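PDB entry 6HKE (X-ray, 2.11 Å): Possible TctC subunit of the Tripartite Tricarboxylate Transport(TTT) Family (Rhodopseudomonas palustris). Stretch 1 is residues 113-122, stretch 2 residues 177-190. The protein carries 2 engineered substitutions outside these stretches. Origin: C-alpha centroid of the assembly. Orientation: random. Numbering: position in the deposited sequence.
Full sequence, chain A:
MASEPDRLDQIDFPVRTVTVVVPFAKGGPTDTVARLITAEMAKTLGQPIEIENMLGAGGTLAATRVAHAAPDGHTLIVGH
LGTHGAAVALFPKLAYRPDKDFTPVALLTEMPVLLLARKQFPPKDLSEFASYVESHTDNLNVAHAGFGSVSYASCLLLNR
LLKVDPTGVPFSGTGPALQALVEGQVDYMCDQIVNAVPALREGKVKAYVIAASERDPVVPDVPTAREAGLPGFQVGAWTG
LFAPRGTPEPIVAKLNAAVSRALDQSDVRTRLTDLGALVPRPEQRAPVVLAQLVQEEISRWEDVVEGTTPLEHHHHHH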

# COMPACT_ATOMS: atom_id res chain seq x y z
N VAL A 113 -4.43 -7.40 -0.63
CA VAL A 113 -3.25 -7.85 0.13
C VAL A 113 -3.31 -9.38 0.21
O VAL A 113 -4.44 -9.94 0.38
N LEU A 114 -2.13 -10.01 0.14
CA LEU A 114 -1.91 -11.47 0.18
C LEU A 114 -1.04 -11.82 1.39
O LEU A 114 -0.07 -11.09 1.64
N LEU A 115 -1.35 -12.93 2.04
CA LEU A 115 -0.46 -13.55 3.05
C LEU A 115 0.53 -14.42 2.30
O LEU A 115 0.08 -15.38 1.69
N LEU A 116 1.81 -14.03 2.25
CA LEU A 116 2.88 -14.79 1.56
C LEU A 116 3.75 -15.47 2.61
O LEU A 116 3.84 -14.95 3.73
N ALA A 117 4.42 -16.55 2.25
CA ALA A 117 5.49 -17.11 3.09
C ALA A 117 6.63 -17.54 2.20
O ALA A 117 6.44 -17.68 0.96
N ARG A 118 7.79 -17.74 2.84
CA ARG A 118 8.96 -18.40 2.22
C ARG A 118 8.51 -19.75 1.64
O ARG A 118 7.63 -20.40 2.26
N LYS A 119 9.06 -20.10 0.46
CA LYS A 119 8.79 -21.31 -0.36
C LYS A 119 8.55 -22.56 0.50
O LYS A 119 7.58 -23.29 0.24
N GLN A 120 9.44 -22.81 1.46
CA GLN A 120 9.51 -24.07 2.25
C GLN A 120 8.78 -23.89 3.58
O GLN A 120 8.95 -24.74 4.47
N PHE A 121 7.99 -22.83 3.75
CA PHE A 121 7.22 -22.66 5.00
C PHE A 121 6.34 -23.89 5.15
O PHE A 121 5.50 -24.16 4.30
N PRO A 122 6.55 -24.71 6.20
CA PRO A 122 5.88 -26.02 6.29
C PRO A 122 4.35 -26.07 6.28
O PRO A 122 3.80 -27.02 5.75
N ALA A 177 11.68 -6.37 1.76
CA ALA A 177 11.06 -7.43 2.60
C ALA A 177 10.76 -8.67 1.74
O ALA A 177 10.94 -9.79 2.22
N LEU A 178 10.30 -8.48 0.51
CA LEU A 178 9.97 -9.60 -0.39
C LEU A 178 11.25 -10.38 -0.68
O LEU A 178 11.20 -11.60 -0.54
N GLN A 179 12.33 -9.71 -1.08
CA GLN A 179 13.65 -10.35 -1.36
C GLN A 179 14.09 -11.17 -0.14
O GLN A 179 14.57 -12.28 -0.33
N ALA A 180 13.87 -10.66 1.08
CA ALA A 180 14.17 -11.37 2.34
C ALA A 180 13.31 -12.64 2.45
O ALA A 180 13.81 -13.64 3.01
N LEU A 181 12.06 -12.60 1.98
CA LEU A 181 11.13 -13.75 1.96
C LEU A 181 11.59 -14.76 0.90
O LEU A 181 11.53 -15.95 1.16
N VAL A 182 12.06 -14.29 -0.25
CA VAL A 182 12.61 -15.11 -1.37
C VAL A 182 13.84 -15.88 -0.90
O VAL A 182 14.02 -17.00 -1.38
N GLU A 183 14.67 -15.28 -0.05
CA GLU A 183 15.92 -15.91 0.47
C GLU A 183 15.61 -16.67 1.76
O GLU A 183 16.53 -17.18 2.37
N GLY A 184 14.34 -16.69 2.19
CA GLY A 184 13.90 -17.37 3.43
C GLY A 184 14.50 -16.76 4.69
O GLY A 184 14.55 -17.49 5.69
N GLN A 185 14.91 -15.48 4.68
CA GLN A 185 15.47 -14.75 5.85
C GLN A 185 14.32 -14.37 6.79
O GLN A 185 14.59 -14.04 7.93
N VAL A 186 13.09 -14.36 6.28
CA VAL A 186 11.85 -14.12 7.07
C VAL A 186 10.81 -15.17 6.66
O VAL A 186 10.96 -15.79 5.59
N ASP A 187 9.79 -15.36 7.50
CA ASP A 187 8.85 -16.51 7.44
C ASP A 187 7.59 -16.12 6.68
O ASP A 187 7.25 -16.81 5.70
N TYR A 188 6.93 -15.04 7.07
CA TYR A 188 5.76 -14.56 6.30
C TYR A 188 5.66 -13.04 6.34
O TYR A 188 6.44 -12.33 6.99
N MET A 189 4.67 -12.57 5.59
CA MET A 189 4.52 -11.18 5.15
C MET A 189 3.10 -11.06 4.59
O MET A 189 2.65 -12.01 3.91
N CYS A 190 2.42 -9.96 4.91
CA CYS A 190 1.21 -9.55 4.17
C CYS A 190 1.67 -8.49 3.19
O CYS A 190 2.33 -7.56 3.66

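The most unusual feature of this contact is the double hold of Arg-118 on Asp-187, one bond from the backbone and one from the side chain. Arg-118 N donates to Asp-187 O (3.1 Å), and Arg-118 NE donates to Asp-187 OD1 (2.8 Å), a nearly straight hydrogen bond that is also a salt bridge. With chi1 p and chi2 and chi3 both t, the arginine runs extended past the turn after the helix: its CB lies 4.0 Å from Gly-184 CA and its CD 3.5 Å from Val-186 O. Both OD1 and the Val-186 carbonyl oxygen lie at the guanidinium edge, near its plane. Asp-187, chi1 m, starts sideways but brings its carboxylate nearer; its OD2 is bonded elsewhere in the structure.

Beyond this clamp the two strands run antiparallel. Leu-116 and Met-189 form the hydrogen-bonded pair, with Leu-116 N to Met-189 O at 2.7 Å and Met-189 N to Leu-116 O at 3.1 Å. Their side chains share the face that meets the helix. Leu-116 (m, t) sets its CB 3.6 Å from Leu-181 CD2 and its CD1 3.9 Å from Leu-178 CD1, while the same CD1 is 4.2 Å from Met-189 CE. Met-189 has chi1 and chi2 t. Leu-178 and Leu-181, both t, p, leave the helix sideways, yet their ends come nearer the strand; Leu-181 CD1 reaches within 3.4 Å of Arg-118 N.

The other face carries Leu-115, Ala-117, Tyr-188 and Cys-190. Leu-115 (t, p) places CD1 3.5 Å from Tyr-188 CD2 and 4.1 Å from Cys-190 SG. The small Ala-117 side chain accompanies a close strand approach, its CA 4.1 Å from Tyr-188 CA and its CB 4.1 Å from Tyr-188 CB. Tyr-188, chi1 p, leads its ring end away from stretch 1, and its OH is bonded elsewhere in the structure. Cys-190, chi1 m, also meets Val-113 (t), whose CG1 lies 3.8 Å from Cys-190 CB.

A type I turn from Arg-118 to Phe-121, closed by Phe-121 N to Arg-118 O (2.9 Å), returns an aromatic ring to the contact. Phe-121 (chi1 t) points toward stretch 2, with CE1 3.8 Å from Asp-187 CB and Asp-187 O over one ring face. One water joins the turn to the helix end: it accepts from Lys-119 N at 2.7 Å and lies 2.8 Å from Leu-181 O, within hydrogen-bonding geometry. The Lys-119 side chain itself takes no part.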

# COMPACT_ATOMS: atom_id res chain seq x y z
CB VAL A 113 -3.28 -7.23 1.54
CG1 VAL A 113 -2.37 -7.95 2.52
CG2 VAL A 113 -2.96 -5.75 1.47
CB LEU A 114 -1.16 -11.87 -1.09
CG LEU A 114 -2.02 -11.92 -2.34
CD1 LEU A 114 -1.17 -12.04 -3.59
CD2 LEU A 114 -2.99 -13.09 -2.26
CB LEU A 115 -1.31 -14.35 4.03
CG LEU A 115 -0.53 -15.19 5.01
CD1 LEU A 115 0.45 -14.33 5.81
CD2 LEU A 115 -1.48 -15.94 5.93
CB LEU A 116 3.78 -13.87 0.75
CG LEU A 116 3.10 -12.89 -0.18
CD1 LEU A 116 4.17 -12.15 -0.95
CD2 LEU A 116 2.13 -13.59 -1.11
CB ALA A 117 4.96 -18.26 3.91
CB ARG A 118 10.08 -18.50 3.25
CG ARG A 118 9.71 -19.21 4.55
CD ARG A 118 10.99 -19.30 5.37
NE ARG A 118 10.85 -20.18 6.52
CZ ARG A 118 10.98 -21.50 6.48
NH1 ARG A 118 11.23 -22.11 5.34
NH2 ARG A 118 10.82 -22.20 7.59
CB LYS A 119 10.01 -21.60 -1.25
CG LYS A 119 9.92 -21.22 -2.72
CD LYS A 119 11.25 -21.43 -3.45
CE LYS A 119 11.11 -22.06 -4.83
NZ LYS A 119 11.97 -21.39 -5.83
CB GLN A 120 10.97 -24.47 2.50
CG GLN A 120 11.91 -24.22 1.32
CD GLN A 120 11.61 -25.15 0.17
OE1 GLN A 120 10.86 -26.12 0.30
NE2 GLN A 120 12.22 -24.87 -0.97
CB PHE A 121 6.42 -21.35 5.02
CG PHE A 121 6.10 -20.89 6.42
CD1 PHE A 121 7.09 -20.80 7.38
CD2 PHE A 121 4.81 -20.52 6.77
CE1 PHE A 121 6.80 -20.38 8.67
CE2 PHE A 121 4.52 -20.09 8.06
CZ PHE A 121 5.52 -20.02 9.00
CB PRO A 122 6.44 -26.59 7.60
CG PRO A 122 7.81 -25.96 7.69
CD PRO A 122 7.57 -24.53 7.25
CB ALA A 177 9.82 -6.92 3.29
CB LEU A 178 9.35 -9.11 -1.70
CG LEU A 178 8.81 -10.21 -2.61
CD1 LEU A 178 7.72 -10.99 -1.91
CD2 LEU A 178 8.30 -9.62 -3.92
CB GLN A 179 14.70 -9.33 -1.80
CG GLN A 179 14.81 -9.20 -3.32
CD GLN A 179 15.13 -7.80 -3.77
OE1 GLN A 179 15.99 -7.12 -3.21
NE2 GLN A 179 14.43 -7.34 -4.80
CB ALA A 180 13.90 -10.44 3.50
CB LEU A 181 9.69 -13.27 1.73
CG LEU A 181 8.62 -14.31 2.05
CD1 LEU A 181 8.46 -14.49 3.55
CD2 LEU A 181 7.29 -13.97 1.41
CB VAL A 182 12.94 -14.23 -2.60
CG1 VAL A 182 13.81 -14.96 -3.62
CG2 VAL A 182 11.67 -13.71 -3.24
CB GLU A 183 16.99 -14.83 0.66
CG GLU A 183 17.53 -14.30 -0.66
CD GLU A 183 18.33 -13.00 -0.60
OE1 GLU A 183 19.25 -12.85 -1.41
OE2 GLU A 183 18.01 -12.15 0.24
CB GLN A 185 16.22 -13.46 5.47
CG GLN A 185 17.25 -13.61 4.36
CD GLN A 185 18.69 -13.39 4.78
OE1 GLN A 185 19.02 -13.42 5.97
NE2 GLN A 185 19.56 -13.19 3.81
CB VAL A 186 11.35 -12.67 6.89
CG1 VAL A 186 12.28 -11.67 7.55
CG2 VAL A 186 11.13 -12.32 5.43
CB ASP A 187 8.61 -17.04 8.85
CG ASP A 187 9.89 -17.63 9.39
OD1 ASP A 187 10.34 -18.64 8.82
OD2 ASP A 187 10.49 -17.02 10.29
CB TYR A 188 4.49 -15.28 6.74
CG TYR A 188 3.97 -14.98 8.12
CD1 TYR A 188 4.43 -15.70 9.21
CD2 TYR A 188 2.93 -14.09 8.32
CE1 TYR A 188 3.90 -15.51 10.47
CE2 TYR A 188 2.39 -13.88 9.58
CZ TYR A 188 2.88 -14.60 10.65
OH TYR A 188 2.38 -14.40 11.91
CB MET A 189 5.56 -10.94 4.05
CG MET A 189 5.95 -9.51 3.84
SD MET A 189 7.21 -9.58 2.54
CE MET A 189 6.27 -9.09 1.11
CB CYS A 190 0.12 -9.07 5.11
SG CYS A 190 -0.39 -10.39 6.23
O HOH W 1 10.93 -18.24 -0.31